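Local coordinates for putative transcriptional regulator (Bacillus cytotoxicus NVH 391-98, PDB 3K4H), which probably regulates transcription as a LacI-family DNA-binding protein whose periplasmic-binding-protein-like sensor region holds a glucose-containing glycan, at residues A[12-17]-A[55-60]; A[72-77]-A[256-261]; A[83-88]-A[93-98]. One frame throughout, in Å; residues are numbered along the deposited sequence.

Interaction 1 (A[12-17]-A[55-60]); sequences GLVMPS and EEIFNG
Ile57 is the residue of helix 54-66 that reaches across to segment 12-17, and its two branches find different kinds of partner. The apolar side-chain contact belongs to its short branch. CG2 is anti to the residue's own backbone N (chi1 -69° places CG1 beside that N) and meets CG1 of Val14, with 4.0 Å between Ile57 CG2 and Val14 CG1; the two branched side chains cross obliquely rather than running alongside each other. Val14 is at the end of strand 10-14, an inner strand of the parallel sheet in the first lobe of this LacI-type, periplasmic-binding-protein-like fold, and helix 54-66 is one of the helices laid over that sheet.

The second kind of contact is side chain on backbone. The long branch of Ile57 is extended, chi2 176°, which carries CD1 beyond the strand end and onto the loop that follows it. There Ile57 CD1 rests on Ser17 CA at 3.4 Å, and it also comes within 4.1 Å of Met15 O and of Pro16 C. The side chains of Pro16 and Ser17 start off in the other direction, so Ile57 meets the main chain of this loop.

Selenomethionine Met15 leads its selenium-bearing end away from the helix and onto Phe28 and Ile32 of helix 27-41. Val14 is also packed against Ile73, Leu75 and Tyr77. Polar bonding lies outside the pair: Val14 makes backbone hydrogen bonds with Ile74 and Leu76, and Pro16 O receives a weak hydrogen bond from Arg79 NH2.

Interaction 2 (A[72-77]-A[256-261]); sequences GIILLY and KALVDK. With GLC (alpha-D-glucopyranose), chain C.
The parallel sheet of the first lobe is packed here by a helix from far along the chain: Leu258 of helix 247-264 lies on Gly72, Ile73 and Ile74 of strand 72-75. Strand and helix segments run nearly antiparallel, 152° between their directions, with axes 8.6 Å apart at closest. Gly72 has no side chain, and Leu258 comes down directly on the main chain beside it, Leu258 CD2 lying 3.6 Å from Gly72 C and 3.4 Å from Ile73 N. The other methyl, Leu258 CD1, is 3.8 Å from that same Ile73 N, so both methyls of the leucine bear on the same stretch of main chain.

Side-chain contact is confined to Ile74, whose CG1 meets Leu258 CD2 at 3.5 Å. With CG opposite the backbone N, chi1 176°, Leu258 extends from its helix toward the strand. Ile73 sends its side chain the other way, to Leu88 and Phe93, as usual in a strand; helices pack on both faces of this sheet, as in other periplasmic-binding-protein-like folds.

Past the strand the chain enters the ligand pocket: glucose O2 donates a hydrogen bond to Leu76 O, 2.8 Å long. On its outer side the helix faces the second subunit, where Lys256 NZ forms a salt bridge with Asp260 OD2 of that neighbouring chain.

Interaction 3 (A[83-88]-A[93-98]); sequences RIIQYL and FPFVLI. With GLC (alpha-D-glucopyranose), chain C.
Leu88 leaves helix 83-90 pointing at the strand, and its CB and both methyls find partners there. CB lies against the Phe95 ring, 3.7 Å from Phe95 CD1. At CG the side chain forks: Leu88 CD1 goes to Phe95 CB at 3.6 Å, while Leu88 CD2 turns to Phe93 and reaches its CB at 4.0 Å. Both phenylalanines are approached obliquely. This is the return half of a beta-alpha-beta crossover, strand 72-75 to helix 83-90 to strand 95-98, and the turn between helix and strand is tied by Phe93 N, which donates to Leu88 O at 2.9 Å.

Phe95 carries its CG between the backbone N and the carbonyl carbon, chi1 77°, which lifts the ring toward the helix. Ile85, one turn before Leu88, crosses the Phe95 side chain at about a right angle, Ile85 CG2 to Phe95 CZ being 3.9 Å. The longer branch continues along the strand, with Ile85 CD1 4.2 Å from Leu97 CD2. At the strand's far end Ile98 O accepts a hydrogen bond from glucose O3, which is 2.6 Å away.

In the fold
All three contacts belong to the parallel sheet of one lobe, on the neighbouring strands 10-14, 72-75 and 95-98. Interactions 2 and 3 are closest, their centres about 9 Å apart; interaction 1 lies about 11 Å from interaction 3 and 15 Å from interaction 2. Along the chain, interaction 1 closes before the others open, while interaction 3 nests inside the long loop that interaction 2 closes. Helices 54-66 and 83-90 touch through Phe58 and Arg83 on one face of the sheet, with helix 247-264 on the other. Strands 72-75 and 95-98 are joined by backbone hydrogen bonds, and Leu76, just past the first, and Ile98, at the end of the second, both bind the same glucose, tying the sheet to the sugar site.

Interaction 1 (A[12-17]-A[55-60])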
loop_
_atom_site.group_PDB
_atom_site.type_symbol
_atom_site.label_atom_id
_atom_site.label_comp_id
_atom_site.label_asym_id
_atom_site.label_seq_id
_atom_site.Cartn_x
_atom_site.Cartn_y
_atom_site.Cartn_z
ATOM N N GLY A 12 -5.555 -22.266 -11.307
ATOM C CA GLY A 12 -4.202 -22.725 -11.416
ATOM C C GLY A 12 -3.295 -21.982 -10.479
ATOM O O GLY A 12 -3.455 -20.776 -10.235
ATOM N N LEU A 13 -2.325 -22.716 -9.952
ATOM C CA LEU A 13 -1.367 -22.129 -9.060
ATOM C C LEU A 13 -0.021 -22.261 -9.702
ATOM O O LEU A 13 0.309 -23.326 -10.231
ATOM C CB LEU A 13 -1.388 -22.845 -7.720
ATOM C CG LEU A 13 -2.728 -23.060 -7.043
ATOM C CD1 LEU A 13 -2.500 -23.801 -5.742
ATOM C CD2 LEU A 13 -3.500 -21.746 -6.800
ATOM N N VAL A 14 0.757 -21.187 -9.667
ATOM C CA VAL A 14 2.100 -21.237 -10.190
ATOM C C VAL A 14 3.094 -20.845 -9.116
ATOM O O VAL A 14 2.987 -19.784 -8.491
ATOM C CB VAL A 14 2.259 -20.365 -11.445
ATOM C CG1 VAL A 14 3.661 -20.450 -11.986
ATOM C CG2 VAL A 14 1.285 -20.797 -12.505
HETATM N N MSE A 15 4.054 -21.740 -8.900
HETATM C CA MSE A 15 5.156 -21.498 -8.007
HETATM C C MSE A 15 6.361 -20.796 -8.656
HETATM O O MSE A 15 6.448 -20.697 -9.876
HETATM C CB MSE A 15 5.574 -22.814 -7.414
HETATM C CG MSE A 15 5.188 -22.920 -5.982
HETATM SE SE MSE A 15 3.584 -23.976 -5.578
HETATM C CE MSE A 15 2.791 -22.599 -4.461
ATOM N N PRO A 16 7.296 -20.296 -7.848
ATOM C CA PRO A 16 8.545 -19.792 -8.411
ATOM C C PRO A 16 9.489 -20.912 -8.808
ATOM O O PRO A 16 10.467 -20.654 -9.493
ATOM C CB PRO A 16 9.161 -18.989 -7.285
ATOM C CG PRO A 16 8.179 -18.957 -6.216
ATOM C CD PRO A 16 7.197 -20.001 -6.408
ATOM N N SER A 17 9.179 -22.142 -8.413
ATOM C CA SER A 17 10.028 -23.299 -8.673
ATOM C C SER A 17 9.290 -24.597 -8.296
ATOM O O SER A 17 8.111 -24.563 -7.915
ATOM C CB SER A 17 11.366 -23.173 -7.918
ATOM O OG SER A 17 12.258 -24.206 -8.290
ATOM N N GLU A 55 11.964 -23.798 -17.498
ATOM C CA GLU A 55 11.342 -24.142 -18.728
ATOM C C GLU A 55 10.189 -25.042 -18.458
ATOM O O GLU A 55 9.133 -24.877 -18.979
ATOM C CB GLU A 55 12.357 -24.879 -19.539
ATOM C CG GLU A 55 12.007 -25.043 -20.963
ATOM C CD GLU A 55 12.745 -26.172 -21.585
ATOM O OE1 GLU A 55 12.185 -26.822 -22.455
ATOM O OE2 GLU A 55 13.885 -26.424 -21.201
ATOM N N GLU A 56 10.352 -25.977 -17.567
ATOM C CA GLU A 56 9.273 -26.864 -17.251
ATOM C C GLU A 56 8.073 -26.181 -16.660
ATOM O O GLU A 56 6.990 -26.598 -16.866
ATOM C CB GLU A 56 9.761 -27.974 -16.361
ATOM C CG GLU A 56 10.823 -28.762 -16.992
ATOM C CD GLU A 56 11.318 -29.831 -16.116
ATOM O OE1 GLU A 56 10.984 -29.816 -14.959
ATOM O OE2 GLU A 56 12.064 -30.687 -16.557
ATOM N N ILE A 57 8.275 -25.171 -15.856
ATOM C CA ILE A 57 7.166 -24.443 -15.268
ATOM C C ILE A 57 6.421 -23.637 -16.335
ATOM O O ILE A 57 5.188 -23.513 -16.291
ATOM C CB ILE A 57 7.640 -23.523 -14.139
ATOM C CG1 ILE A 57 8.088 -24.348 -12.949
ATOM C CG2 ILE A 57 6.526 -22.633 -13.663
ATOM C CD1 ILE A 57 8.649 -23.534 -11.825
ATOM N N PHE A 58 7.162 -23.099 -17.303
ATOM C CA PHE A 58 6.537 -22.382 -18.408
ATOM C C PHE A 58 5.613 -23.341 -19.134
ATOM O O PHE A 58 4.399 -23.110 -19.183
ATOM C CB PHE A 58 7.578 -21.812 -19.363
ATOM C CG PHE A 58 7.002 -20.880 -20.396
ATOM C CD1 PHE A 58 6.612 -19.589 -20.052
ATOM C CD2 PHE A 58 6.829 -21.301 -21.709
ATOM C CE1 PHE A 58 6.068 -18.732 -21.003
ATOM C CE2 PHE A 58 6.277 -20.454 -22.667
ATOM C CZ PHE A 58 5.897 -19.175 -22.318
ATOM N N ASN A 59 6.170 -24.435 -19.653
ATOM C CA ASN A 59 5.361 -25.443 -20.307
ATOM C C ASN A 59 4.122 -25.759 -19.464
ATOM O O ASN A 59 2.992 -25.829 -19.995
ATOM C CB ASN A 59 6.173 -26.692 -20.643
ATOM C CG ASN A 59 7.504 -26.364 -21.335
ATOM O OD1 ASN A 59 7.834 -25.190 -21.532
ATOM N ND2 ASN A 59 8.272 -27.402 -21.706
ATOM N N GLY A 60 4.321 -25.881 -18.153
ATOM C CA GLY A 60 3.227 -26.181 -17.273
ATOM C C GLY A 60 2.053 -25.220 -17.466
ATOM O O GLY A 60 0.897 -25.659 -17.643
#

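Interaction 2 (A[72-77]-A[256-261])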
loop_
_atom_site.group_PDB
_atom_site.type_symbol
_atom_site.label_atom_id
_atom_site.label_comp_id
_atom_site.label_asym_id
_atom_site.label_seq_id
_atom_site.Cartn_x
_atom_site.Cartn_y
_atom_site.Cartn_z
ATOM N N GLY A 72 -8.656 -19.640 -14.436
ATOM C CA GLY A 72 -7.855 -18.519 -13.955
ATOM C C GLY A 72 -6.598 -19.027 -13.299
ATOM O O GLY A 72 -6.506 -20.222 -13.000
ATOM N N ILE A 73 -5.620 -18.141 -13.075
ATOM C CA ILE A 73 -4.328 -18.568 -12.526
ATOM C C ILE A 73 -3.890 -17.605 -11.451
ATOM O O ILE A 73 -3.994 -16.388 -11.644
ATOM C CB ILE A 73 -3.253 -18.596 -13.618
ATOM C CG1 ILE A 73 -3.501 -19.748 -14.601
ATOM C CG2 ILE A 73 -1.885 -18.692 -13.021
ATOM C CD1 ILE A 73 -2.506 -19.827 -15.759
ATOM N N ILE A 74 -3.420 -18.126 -10.314
ATOM C CA ILE A 74 -2.822 -17.283 -9.280
ATOM C C ILE A 74 -1.348 -17.490 -9.348
ATOM O O ILE A 74 -0.900 -18.612 -9.298
ATOM C CB ILE A 74 -3.252 -17.713 -7.881
ATOM C CG1 ILE A 74 -4.758 -17.754 -7.764
ATOM C CG2 ILE A 74 -2.736 -16.755 -6.834
ATOM C CD1 ILE A 74 -5.257 -18.141 -6.392
ATOM N N LEU A 75 -0.574 -16.427 -9.471
ATOM C CA LEU A 75 0.885 -16.562 -9.384
ATOM C C LEU A 75 1.296 -16.342 -7.935
ATOM O O LEU A 75 1.006 -15.279 -7.357
ATOM C CB LEU A 75 1.559 -15.539 -10.288
ATOM C CG LEU A 75 1.713 -15.890 -11.762
ATOM C CD1 LEU A 75 2.009 -14.672 -12.564
ATOM C CD2 LEU A 75 2.877 -16.844 -11.917
ATOM N N LEU A 76 1.936 -17.339 -7.332
ATOM C CA LEU A 76 2.265 -17.267 -5.900
ATOM C C LEU A 76 3.541 -16.496 -5.631
ATOM O O LEU A 76 4.099 -16.542 -4.531
ATOM C CB LEU A 76 2.366 -18.651 -5.283
ATOM C CG LEU A 76 1.050 -19.332 -4.952
ATOM C CD1 LEU A 76 0.061 -18.258 -4.702
ATOM C CD2 LEU A 76 0.561 -20.200 -6.096
ATOM N N TYR A 77 4.001 -15.790 -6.644
ATOM C CA TYR A 77 5.262 -15.110 -6.562
ATOM C C TYR A 77 5.265 -13.937 -7.555
ATOM O O TYR A 77 4.357 -13.840 -8.396
ATOM C CB TYR A 77 6.385 -16.080 -6.886
ATOM C CG TYR A 77 6.452 -16.410 -8.342
ATOM C CD1 TYR A 77 5.586 -17.339 -8.901
ATOM C CD2 TYR A 77 7.367 -15.775 -9.167
ATOM C CE1 TYR A 77 5.641 -17.645 -10.245
ATOM C CE2 TYR A 77 7.436 -16.066 -10.517
ATOM C CZ TYR A 77 6.568 -17.006 -11.052
ATOM O OH TYR A 77 6.618 -17.297 -12.388
ATOM N N LYS A 256 -10.126 -14.755 -4.107
ATOM C CA LYS A 256 -11.353 -13.969 -4.189
ATOM C C LYS A 256 -11.237 -12.929 -5.298
ATOM O O LYS A 256 -12.194 -12.663 -6.004
ATOM C CB LYS A 256 -11.617 -13.294 -2.852
ATOM C CG LYS A 256 -12.904 -12.541 -2.741
ATOM C CD LYS A 256 -12.962 -11.847 -1.431
ATOM C CE LYS A 256 -14.378 -11.779 -1.011
ATOM N NZ LYS A 256 -14.447 -11.044 0.255
ATOM N N ALA A 257 -10.045 -12.365 -5.461
ATOM C CA ALA A 257 -9.808 -11.391 -6.522
ATOM C C ALA A 257 -9.823 -12.056 -7.897
ATOM O O ALA A 257 -10.325 -11.477 -8.845
ATOM C CB ALA A 257 -8.496 -10.633 -6.295
ATOM N N LEU A 258 -9.283 -13.268 -7.994
ATOM C CA LEU A 258 -9.183 -13.962 -9.276
ATOM C C LEU A 258 -10.547 -14.409 -9.774
ATOM O O LEU A 258 -10.871 -14.215 -10.937
ATOM C CB LEU A 258 -8.238 -15.155 -9.189
ATOM C CG LEU A 258 -8.137 -16.020 -10.444
ATOM C CD1 LEU A 258 -7.677 -15.207 -11.671
ATOM C CD2 LEU A 258 -7.248 -17.239 -10.222
ATOM N N VAL A 259 -11.339 -15.004 -8.888
ATOM C CA VAL A 259 -12.649 -15.516 -9.254
ATOM C C VAL A 259 -13.524 -14.354 -9.697
ATOM O O VAL A 259 -14.283 -14.459 -10.658
ATOM C CB VAL A 259 -13.288 -16.315 -8.086
ATOM C CG1 VAL A 259 -14.756 -16.581 -8.306
ATOM C CG2 VAL A 259 -12.571 -17.637 -7.924
ATOM N N ASP A 260 -13.390 -13.228 -9.015
ATOM C CA ASP A 260 -14.134 -12.036 -9.394
ATOM C C ASP A 260 -13.728 -11.670 -10.824
ATOM O O ASP A 260 -14.566 -11.531 -11.704
ATOM C CB ASP A 260 -13.857 -10.908 -8.406
ATOM C CG ASP A 260 -14.553 -9.629 -8.769
ATOM O OD1 ASP A 260 -15.802 -9.607 -8.920
ATOM O OD2 ASP A 260 -13.834 -8.625 -8.898
ATOM N N LYS A 261 -12.426 -11.586 -11.053
ATOM C CA LYS A 261 -11.876 -11.303 -12.373
ATOM C C LYS A 261 -12.377 -12.290 -13.415
ATOM O O LYS A 261 -12.669 -11.897 -14.539
ATOM C CB LYS A 261 -10.358 -11.345 -12.311
ATOM C CG LYS A 261 -9.658 -10.842 -13.554
ATOM C CD LYS A 261 -8.248 -10.337 -13.213
ATOM C CE LYS A 261 -7.549 -9.862 -14.459
ATOM N NZ LYS A 261 -6.809 -8.617 -14.186
HETATM C C1 GLC C . 5.065 -14.069 -1.213
HETATM C C2 GLC C . 4.981 -13.721 -2.685
HETATM C C3 GLC C . 5.518 -12.307 -2.829
HETATM C C4 GLC C . 4.699 -11.325 -1.970
HETATM C C5 GLC C . 4.626 -11.804 -0.539
HETATM C C6 GLC C . 3.677 -10.913 0.224
HETATM O O2 GLC C . 5.785 -14.624 -3.409
HETATM O O3 GLC C . 5.553 -12.021 -4.210
HETATM O O4 GLC C . 5.343 -10.100 -1.831
HETATM O O5 GLC C . 4.248 -13.174 -0.469
HETATM O O6 GLC C . 4.473 -10.163 1.103
#

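Interaction 3 (A[83-88]-A[93-98])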
loop_
_atom_site.group_PDB
_atom_site.type_symbol
_atom_site.label_atom_id
_atom_site.label_comp_id
_atom_site.label_asym_id
_atom_site.label_seq_id
_atom_site.Cartn_x
_atom_site.Cartn_y
_atom_site.Cartn_z
ATOM N N ARG A 83 8.480 -14.435 -17.854
ATOM C CA ARG A 83 7.860 -14.874 -19.083
ATOM C C ARG A 83 6.407 -15.258 -18.786
ATOM O O ARG A 83 5.516 -14.949 -19.588
ATOM C CB ARG A 83 8.554 -16.106 -19.684
ATOM C CG ARG A 83 10.012 -16.004 -19.988
ATOM C CD ARG A 83 10.622 -17.384 -19.888
ATOM N NE ARG A 83 10.133 -18.234 -20.967
ATOM C CZ ARG A 83 10.305 -19.552 -21.079
ATOM N NH1 ARG A 83 10.965 -20.253 -20.171
ATOM N NH2 ARG A 83 9.798 -20.175 -22.127
ATOM N N ILE A 84 6.162 -15.944 -17.662
ATOM C CA ILE A 84 4.810 -16.445 -17.384
ATOM C C ILE A 84 3.795 -15.325 -17.543
ATOM O O ILE A 84 2.774 -15.498 -18.216
ATOM C CB ILE A 84 4.646 -17.085 -15.983
ATOM C CG1 ILE A 84 5.720 -18.142 -15.683
ATOM C CG2 ILE A 84 3.274 -17.721 -15.848
ATOM C CD1 ILE A 84 5.514 -19.418 -16.356
ATOM N N ILE A 85 4.093 -14.175 -16.933
ATOM C CA ILE A 85 3.239 -12.995 -17.039
ATOM C C ILE A 85 3.162 -12.462 -18.465
ATOM O O ILE A 85 2.063 -12.130 -18.908
ATOM C CB ILE A 85 3.677 -11.852 -16.114
ATOM C CG1 ILE A 85 3.568 -12.275 -14.658
ATOM C CG2 ILE A 85 2.797 -10.586 -16.338
ATOM C CD1 ILE A 85 3.955 -11.152 -13.687
ATOM N N GLN A 86 4.295 -12.364 -19.177
ATOM C CA GLN A 86 4.265 -11.927 -20.585
ATOM C C GLN A 86 3.298 -12.810 -21.346
ATOM O O GLN A 86 2.529 -12.323 -22.169
ATOM C CB GLN A 86 5.649 -11.938 -21.281
ATOM C CG GLN A 86 6.352 -10.564 -21.488
ATOM C CD GLN A 86 5.466 -9.443 -22.125
ATOM O OE1 GLN A 86 5.138 -8.441 -21.459
ATOM N NE2 GLN A 86 5.098 -9.605 -23.408
ATOM N N TYR A 87 3.314 -14.101 -21.042
ATOM C CA TYR A 87 2.494 -15.042 -21.752
ATOM C C TYR A 87 1.034 -14.801 -21.470
ATOM O O TYR A 87 0.232 -14.670 -22.404
ATOM C CB TYR A 87 2.858 -16.487 -21.408
ATOM C CG TYR A 87 1.922 -17.487 -22.054
ATOM C CD1 TYR A 87 0.873 -18.054 -21.328
ATOM C CD2 TYR A 87 2.054 -17.832 -23.407
ATOM C CE1 TYR A 87 -0.012 -18.958 -21.934
ATOM C CE2 TYR A 87 1.182 -18.734 -24.017
ATOM C CZ TYR A 87 0.152 -19.296 -23.277
ATOM O OH TYR A 87 -0.726 -20.187 -23.858
ATOM N N LEU A 88 0.689 -14.753 -20.188
ATOM C CA LEU A 88 -0.699 -14.644 -19.786
ATOM C C LEU A 88 -1.263 -13.312 -20.229
ATOM O O LEU A 88 -2.419 -13.238 -20.642
ATOM C CB LEU A 88 -0.860 -14.824 -18.274
ATOM C CG LEU A 88 -0.475 -16.158 -17.622
ATOM C CD1 LEU A 88 -0.742 -16.081 -16.143
ATOM C CD2 LEU A 88 -1.237 -17.333 -18.231
ATOM N N PHE A 93 -5.267 -13.997 -20.709
ATOM C CA PHE A 93 -5.774 -14.993 -19.761
ATOM C C PHE A 93 -5.952 -14.373 -18.385
ATOM O O PHE A 93 -5.076 -13.614 -17.958
ATOM C CB PHE A 93 -4.819 -16.186 -19.674
ATOM C CG PHE A 93 -5.425 -17.375 -19.014
ATOM C CD1 PHE A 93 -5.222 -17.609 -17.650
ATOM C CD2 PHE A 93 -6.239 -18.242 -19.737
ATOM C CE1 PHE A 93 -5.815 -18.702 -17.020
ATOM C CE2 PHE A 93 -6.837 -19.327 -19.133
ATOM C CZ PHE A 93 -6.629 -19.568 -17.768
ATOM N N PRO A 94 -7.063 -14.687 -17.674
ATOM C CA PRO A 94 -7.253 -14.043 -16.366
ATOM C C PRO A 94 -6.284 -14.557 -15.314
ATOM O O PRO A 94 -6.217 -15.755 -15.072
ATOM C CB PRO A 94 -8.700 -14.405 -15.972
ATOM C CG PRO A 94 -9.242 -15.220 -17.038
ATOM C CD PRO A 94 -8.127 -15.660 -17.955
ATOM N N PHE A 95 -5.532 -13.656 -14.690
ATOM C CA PHE A 95 -4.621 -14.041 -13.625
ATOM C C PHE A 95 -4.458 -12.972 -12.552
ATOM O O PHE A 95 -4.797 -11.807 -12.749
ATOM C CB PHE A 95 -3.260 -14.391 -14.193
ATOM C CG PHE A 95 -2.443 -13.191 -14.563
ATOM C CD1 PHE A 95 -2.545 -12.628 -15.838
ATOM C CD2 PHE A 95 -1.569 -12.618 -13.635
ATOM C CE1 PHE A 95 -1.800 -11.518 -16.177
ATOM C CE2 PHE A 95 -0.818 -11.512 -13.971
ATOM C CZ PHE A 95 -0.937 -10.953 -15.248
ATOM N N VAL A 96 -3.879 -13.384 -11.423
ATOM C CA VAL A 96 -3.704 -12.504 -10.266
ATOM C C VAL A 96 -2.335 -12.742 -9.635
ATOM O O VAL A 96 -1.882 -13.893 -9.569
ATOM C CB VAL A 96 -4.807 -12.791 -9.219
ATOM C CG1 VAL A 96 -4.328 -12.441 -7.825
ATOM C CG2 VAL A 96 -6.077 -12.039 -9.551
ATOM N N LEU A 97 -1.687 -11.676 -9.173
ATOM C CA LEU A 97 -0.401 -11.804 -8.460
ATOM C C LEU A 97 -0.517 -11.854 -6.935
ATOM O O LEU A 97 -1.396 -11.200 -6.349
ATOM C CB LEU A 97 0.545 -10.655 -8.808
ATOM C CG LEU A 97 1.532 -10.705 -9.966
ATOM C CD1 LEU A 97 2.575 -9.635 -9.803
ATOM C CD2 LEU A 97 2.231 -12.010 -9.943
ATOM N N ILE A 98 0.379 -12.611 -6.292
ATOM C CA ILE A 98 0.640 -12.427 -4.851
ATOM C C ILE A 98 2.019 -11.780 -4.766
ATOM O O ILE A 98 3.030 -12.462 -4.835
ATOM C CB ILE A 98 0.581 -13.765 -4.020
ATOM C CG1 ILE A 98 -0.751 -14.524 -4.234
ATOM C CG2 ILE A 98 0.869 -13.500 -2.521
ATOM C CD1 ILE A 98 -1.201 -15.382 -3.028
HETATM C C1 GLC C . 5.065 -14.069 -1.213
HETATM C C2 GLC C . 4.981 -13.721 -2.685
HETATM C C3 GLC C . 5.518 -12.307 -2.829
HETATM C C4 GLC C . 4.699 -11.325 -1.970
HETATM C C5 GLC C . 4.626 -11.804 -0.539
HETATM C C6 GLC C . 3.677 -10.913 0.224
HETATM O O2 GLC C . 5.785 -14.624 -3.409
HETATM O O3 GLC C . 5.553 -12.021 -4.210
HETATM O O4 GLC C . 5.343 -10.100 -1.831
HETATM O O5 GLC C . 4.248 -13.174 -0.469
HETATM O O6 GLC C . 4.473 -10.163 1.103
#